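Side-chain contacts in citryl-CoA lyase (Hydrogenobacter thermophilus, PDB 6HXP), which binds coenzyme A and probably cleaves citryl-CoA into acetyl-CoA and oxaloacetate, as a member of the citrate synthase family: residues N30-F33 with A34-I37; V222-E225 with L226-K230. All coordinates share one frame; numbering follows the deposited sequence.

Interaction 1 (N30-F33 with A34-I37); sequences NLSF and AQAI
Gln35 folds back along Ser32, from CB out to OE1. Gln35 CB rests 3.5 Å from Ser32 O, and its CG lies 3.3 Å from Ser32 OG. With CG anti to its own carbonyl carbon (chi1 -70°) and the chain extended beyond it, CD is carried past the hydroxyl and OE1 arrives at the backbone of Ser32. There Gln35 OE1 accepts from Ser32 N at 2.9 Å, in the carbonyl plane on a lone pair, with a nearly straight N-H...O angle of 169°. The reciprocal bond, Gln35 N to Ser32 OG at 3.0 Å, completes a capping box, with Ser32 as N-cap of helix 33-42. OE1 also accepts a hydrogen bond from a water that donates to Asn30 O as well, while Leu31 CD2 packs 3.8 Å from Gln35 OE1. NE2 turns out of the box to Ser51 OG, and Ser32 OG is further bonded to Glu55. One turn on, Ile37 CD1 sits 3.6 Å from the centroid of the Phe33 ring, only 7° off the ring normal, a CH-pi contact over the middle of one face. The backbone N of Phe33 is bonded to Glu55 of the second subunit.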
# COMPACT_ATOMS: atom_id res chain seq x y z
N ASN A 30 20.21 17.25 -20.14
CA ASN A 30 21.44 16.65 -20.65
C ASN A 30 21.45 15.15 -20.63
O ASN A 30 22.10 14.55 -21.48
CB ASN A 30 22.65 17.19 -19.90
CG ASN A 30 22.88 18.65 -20.26
OD1 ASN A 30 22.79 19.03 -21.45
ND2 ASN A 30 23.26 19.46 -19.28
N LEU A 31 20.79 14.52 -19.68
CA LEU A 31 20.67 13.06 -19.65
C LEU A 31 19.22 12.69 -19.98
O LEU A 31 18.28 13.43 -19.63
CB LEU A 31 20.92 12.49 -18.24
CG LEU A 31 22.33 12.38 -17.73
CD1 LEU A 31 22.40 11.48 -16.51
CD2 LEU A 31 23.31 11.98 -18.75
N SER A 32 19.02 11.58 -20.64
CA SER A 32 17.66 11.08 -20.80
C SER A 32 17.21 10.54 -19.45
O SER A 32 18.01 10.25 -18.54
CB SER A 32 17.63 9.96 -21.83
OG SER A 32 18.14 8.74 -21.31
N PHE A 33 15.91 10.31 -19.32
CA PHE A 33 15.37 9.73 -18.09
C PHE A 33 15.99 8.34 -17.85
O PHE A 33 16.41 8.05 -16.75
CB PHE A 33 13.86 9.69 -18.18
CG PHE A 33 13.14 9.19 -16.96
CD1 PHE A 33 13.51 9.61 -15.69
CD2 PHE A 33 12.05 8.36 -17.08
CE1 PHE A 33 12.79 9.21 -14.57
CE2 PHE A 33 11.33 7.93 -15.95
CZ PHE A 33 11.73 8.35 -14.71
N ALA A 34 16.05 7.46 -18.87
CA ALA A 34 16.66 6.14 -18.69
C ALA A 34 18.14 6.27 -18.25
O ALA A 34 18.60 5.47 -17.44
CB ALA A 34 16.58 5.32 -19.96
N GLN A 35 18.89 7.25 -18.79
CA GLN A 35 20.27 7.44 -18.34
C GLN A 35 20.33 7.86 -16.89
O GLN A 35 21.21 7.39 -16.15
CB GLN A 35 20.99 8.48 -19.19
CG GLN A 35 21.26 7.99 -20.59
CD GLN A 35 21.88 9.05 -21.44
OE1 GLN A 35 21.43 10.22 -21.48
NE2 GLN A 35 22.92 8.65 -22.16
N ALA A 36 19.44 8.77 -16.48
CA ALA A 36 19.37 9.19 -15.06
C ALA A 36 18.97 8.03 -14.15
O ALA A 36 19.45 7.93 -13.00
CB ALA A 36 18.41 10.37 -14.90
N ILE A 37 18.10 7.14 -14.64
CA ILE A 37 17.75 5.95 -13.88
C ILE A 37 18.97 5.05 -13.68
O ILE A 37 19.23 4.57 -12.59
CB ILE A 37 16.63 5.21 -14.62
CG1 ILE A 37 15.32 6.02 -14.49
CG2 ILE A 37 16.44 3.80 -14.07
CD1 ILE A 37 14.25 5.63 -15.49
O HOH W 1 22.27 12.31 -23.03

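Interaction 2 (V222-E225 with L226-K230); sequences VYEE and LTTEK
Glu225 and Glu229 meet at the C-terminal end of helix 206-228, where the last turn gives way to loop. Bent at chi2 (68°), the Glu225 chain brings OE2 alongside the aliphatic base of the residue one turn on, 3.5 Å from Glu229 CB. The two carboxylate planes are almost parallel, yet Glu225 OE2 and Glu229 OE1 stay 5.0 Å apart; any mutual repulsion is probably offset by cations, because Glu225 makes salt bridges to Arg75 and Lys234, and Glu229 one to Lys6 of the second subunit. The helix ends here: Glu229 is the first residue to leave helical backbone angles, and its N bonds only weakly to Glu225 O.

Leu226 belongs to the regular part, its N bonded to Val222 O at 2.9 Å. Leu226 CG lies against that same oxygen, and Leu226 CD1 runs beside Val222 CG1 at 3.9 Å, the two side chains pointing the same way towards helix 69-79.

Thr227 places CG2 over one face of the Tyr223 ring, 3.9 Å from the centroid and offset toward the rim, while Tyr223 OH reaches Asp202 of the second subunit. Thr228 folds its hydroxyl back onto Glu224 O, OG1 donating at 2.7 Å from the face of the carbonyl plane opposite to its N. Thr227 does the same to Tyr223 O: N at 3.0 Å and OG1 at 2.8 Å, from opposite faces.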
# COMPACT_ATOMS: atom_id res chain seq x y z
N VAL A 222 -4.81 3.60 -13.91
CA VAL A 222 -5.52 4.25 -12.83
C VAL A 222 -6.19 5.53 -13.30
O VAL A 222 -7.34 5.81 -12.96
CB VAL A 222 -4.56 4.49 -11.65
CG1 VAL A 222 -5.23 5.34 -10.56
CG2 VAL A 222 -4.11 3.18 -11.08
N TYR A 223 -5.48 6.31 -14.11
CA TYR A 223 -6.08 7.53 -14.66
C TYR A 223 -7.33 7.16 -15.49
O TYR A 223 -8.36 7.83 -15.42
CB TYR A 223 -5.04 8.28 -15.52
CG TYR A 223 -5.63 9.45 -16.27
CD1 TYR A 223 -5.84 10.68 -15.66
CD2 TYR A 223 -6.01 9.31 -17.60
CE1 TYR A 223 -6.40 11.75 -16.37
CE2 TYR A 223 -6.67 10.34 -18.27
CZ TYR A 223 -6.82 11.56 -17.66
OH TYR A 223 -7.45 12.55 -18.41
N GLU A 224 -7.23 6.15 -16.33
CA GLU A 224 -8.36 5.73 -17.15
C GLU A 224 -9.54 5.30 -16.26
O GLU A 224 -10.69 5.71 -16.49
CB GLU A 224 -7.93 4.61 -18.10
CG GLU A 224 -9.03 4.26 -19.09
CD GLU A 224 -8.62 3.19 -20.07
OE1 GLU A 224 -8.20 2.10 -19.64
OE2 GLU A 224 -8.69 3.46 -21.30
N GLU A 225 -9.26 4.53 -15.19
CA GLU A 225 -10.34 4.10 -14.31
C GLU A 225 -11.01 5.33 -13.65
O GLU A 225 -12.24 5.40 -13.55
CB GLU A 225 -9.80 3.18 -13.22
CG GLU A 225 -10.89 2.52 -12.39
CD GLU A 225 -11.72 1.49 -13.13
OE1 GLU A 225 -11.18 0.82 -14.04
OE2 GLU A 225 -12.92 1.33 -12.78
N LEU A 226 -10.21 6.28 -13.17
CA LEU A 226 -10.75 7.45 -12.48
C LEU A 226 -11.54 8.40 -13.36
O LEU A 226 -12.41 9.10 -12.83
CB LEU A 226 -9.63 8.23 -11.81
CG LEU A 226 -8.94 7.54 -10.63
CD1 LEU A 226 -7.73 8.34 -10.15
CD2 LEU A 226 -9.94 7.31 -9.47
N THR A 227 -11.21 8.48 -14.65
CA THR A 227 -11.80 9.46 -15.55
C THR A 227 -12.81 8.90 -16.50
O THR A 227 -13.51 9.69 -17.15
CB THR A 227 -10.68 10.19 -16.32
OG1 THR A 227 -9.98 9.27 -17.16
CG2 THR A 227 -9.74 10.94 -15.37
N THR A 228 -12.91 7.56 -16.63
CA THR A 228 -13.87 6.98 -17.58
C THR A 228 -14.90 6.05 -16.97
O THR A 228 -15.79 5.61 -17.69
CB THR A 228 -13.14 6.27 -18.74
OG1 THR A 228 -12.55 5.06 -18.30
CG2 THR A 228 -12.08 7.12 -19.38
N GLU A 229 -14.80 5.71 -15.69
CA GLU A 229 -15.69 4.76 -15.05
C GLU A 229 -16.30 5.39 -13.84
O GLU A 229 -15.71 6.27 -13.21
CB GLU A 229 -14.89 3.52 -14.62
CG GLU A 229 -14.21 2.78 -15.77
CD GLU A 229 -15.16 2.01 -16.67
OE1 GLU A 229 -16.36 1.93 -16.35
OE2 GLU A 229 -14.67 1.43 -17.67
N LYS A 230 -17.51 4.94 -13.52
CA LYS A 230 -18.17 5.44 -12.34
C LYS A 230 -17.49 4.85 -11.11
O LYS A 230 -17.10 3.67 -11.12
CB LYS A 230 -19.65 5.00 -12.34
CG LYS A 230 -20.43 5.52 -13.53
CD LYS A 230 -21.86 4.96 -13.51
CE LYS A 230 -22.64 5.31 -14.77
NZ LYS A 230 -23.97 4.63 -14.80
O HOH W 2 -14.45 2.60 -11.06

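Overall arrangement
Interaction 1 caps the start of helix 33-42 and interaction 2 finishes helix 206-228, so side chains turn back to the main chain at a beginning in one and at an end in the other. Within one chain they do not touch: their centres are 30 Å apart and their nearest atoms about 16 Å. The assembly links them indirectly: both touch the second subunit, and Ile37 of interaction 1 packs on Pro216 of that subunit, in its copy of helix 206-228, the helix that ends in interaction 2. Both lie away from the coenzyme A site, to which Lys132, Tyr137, Arg140 and Lys182 belong.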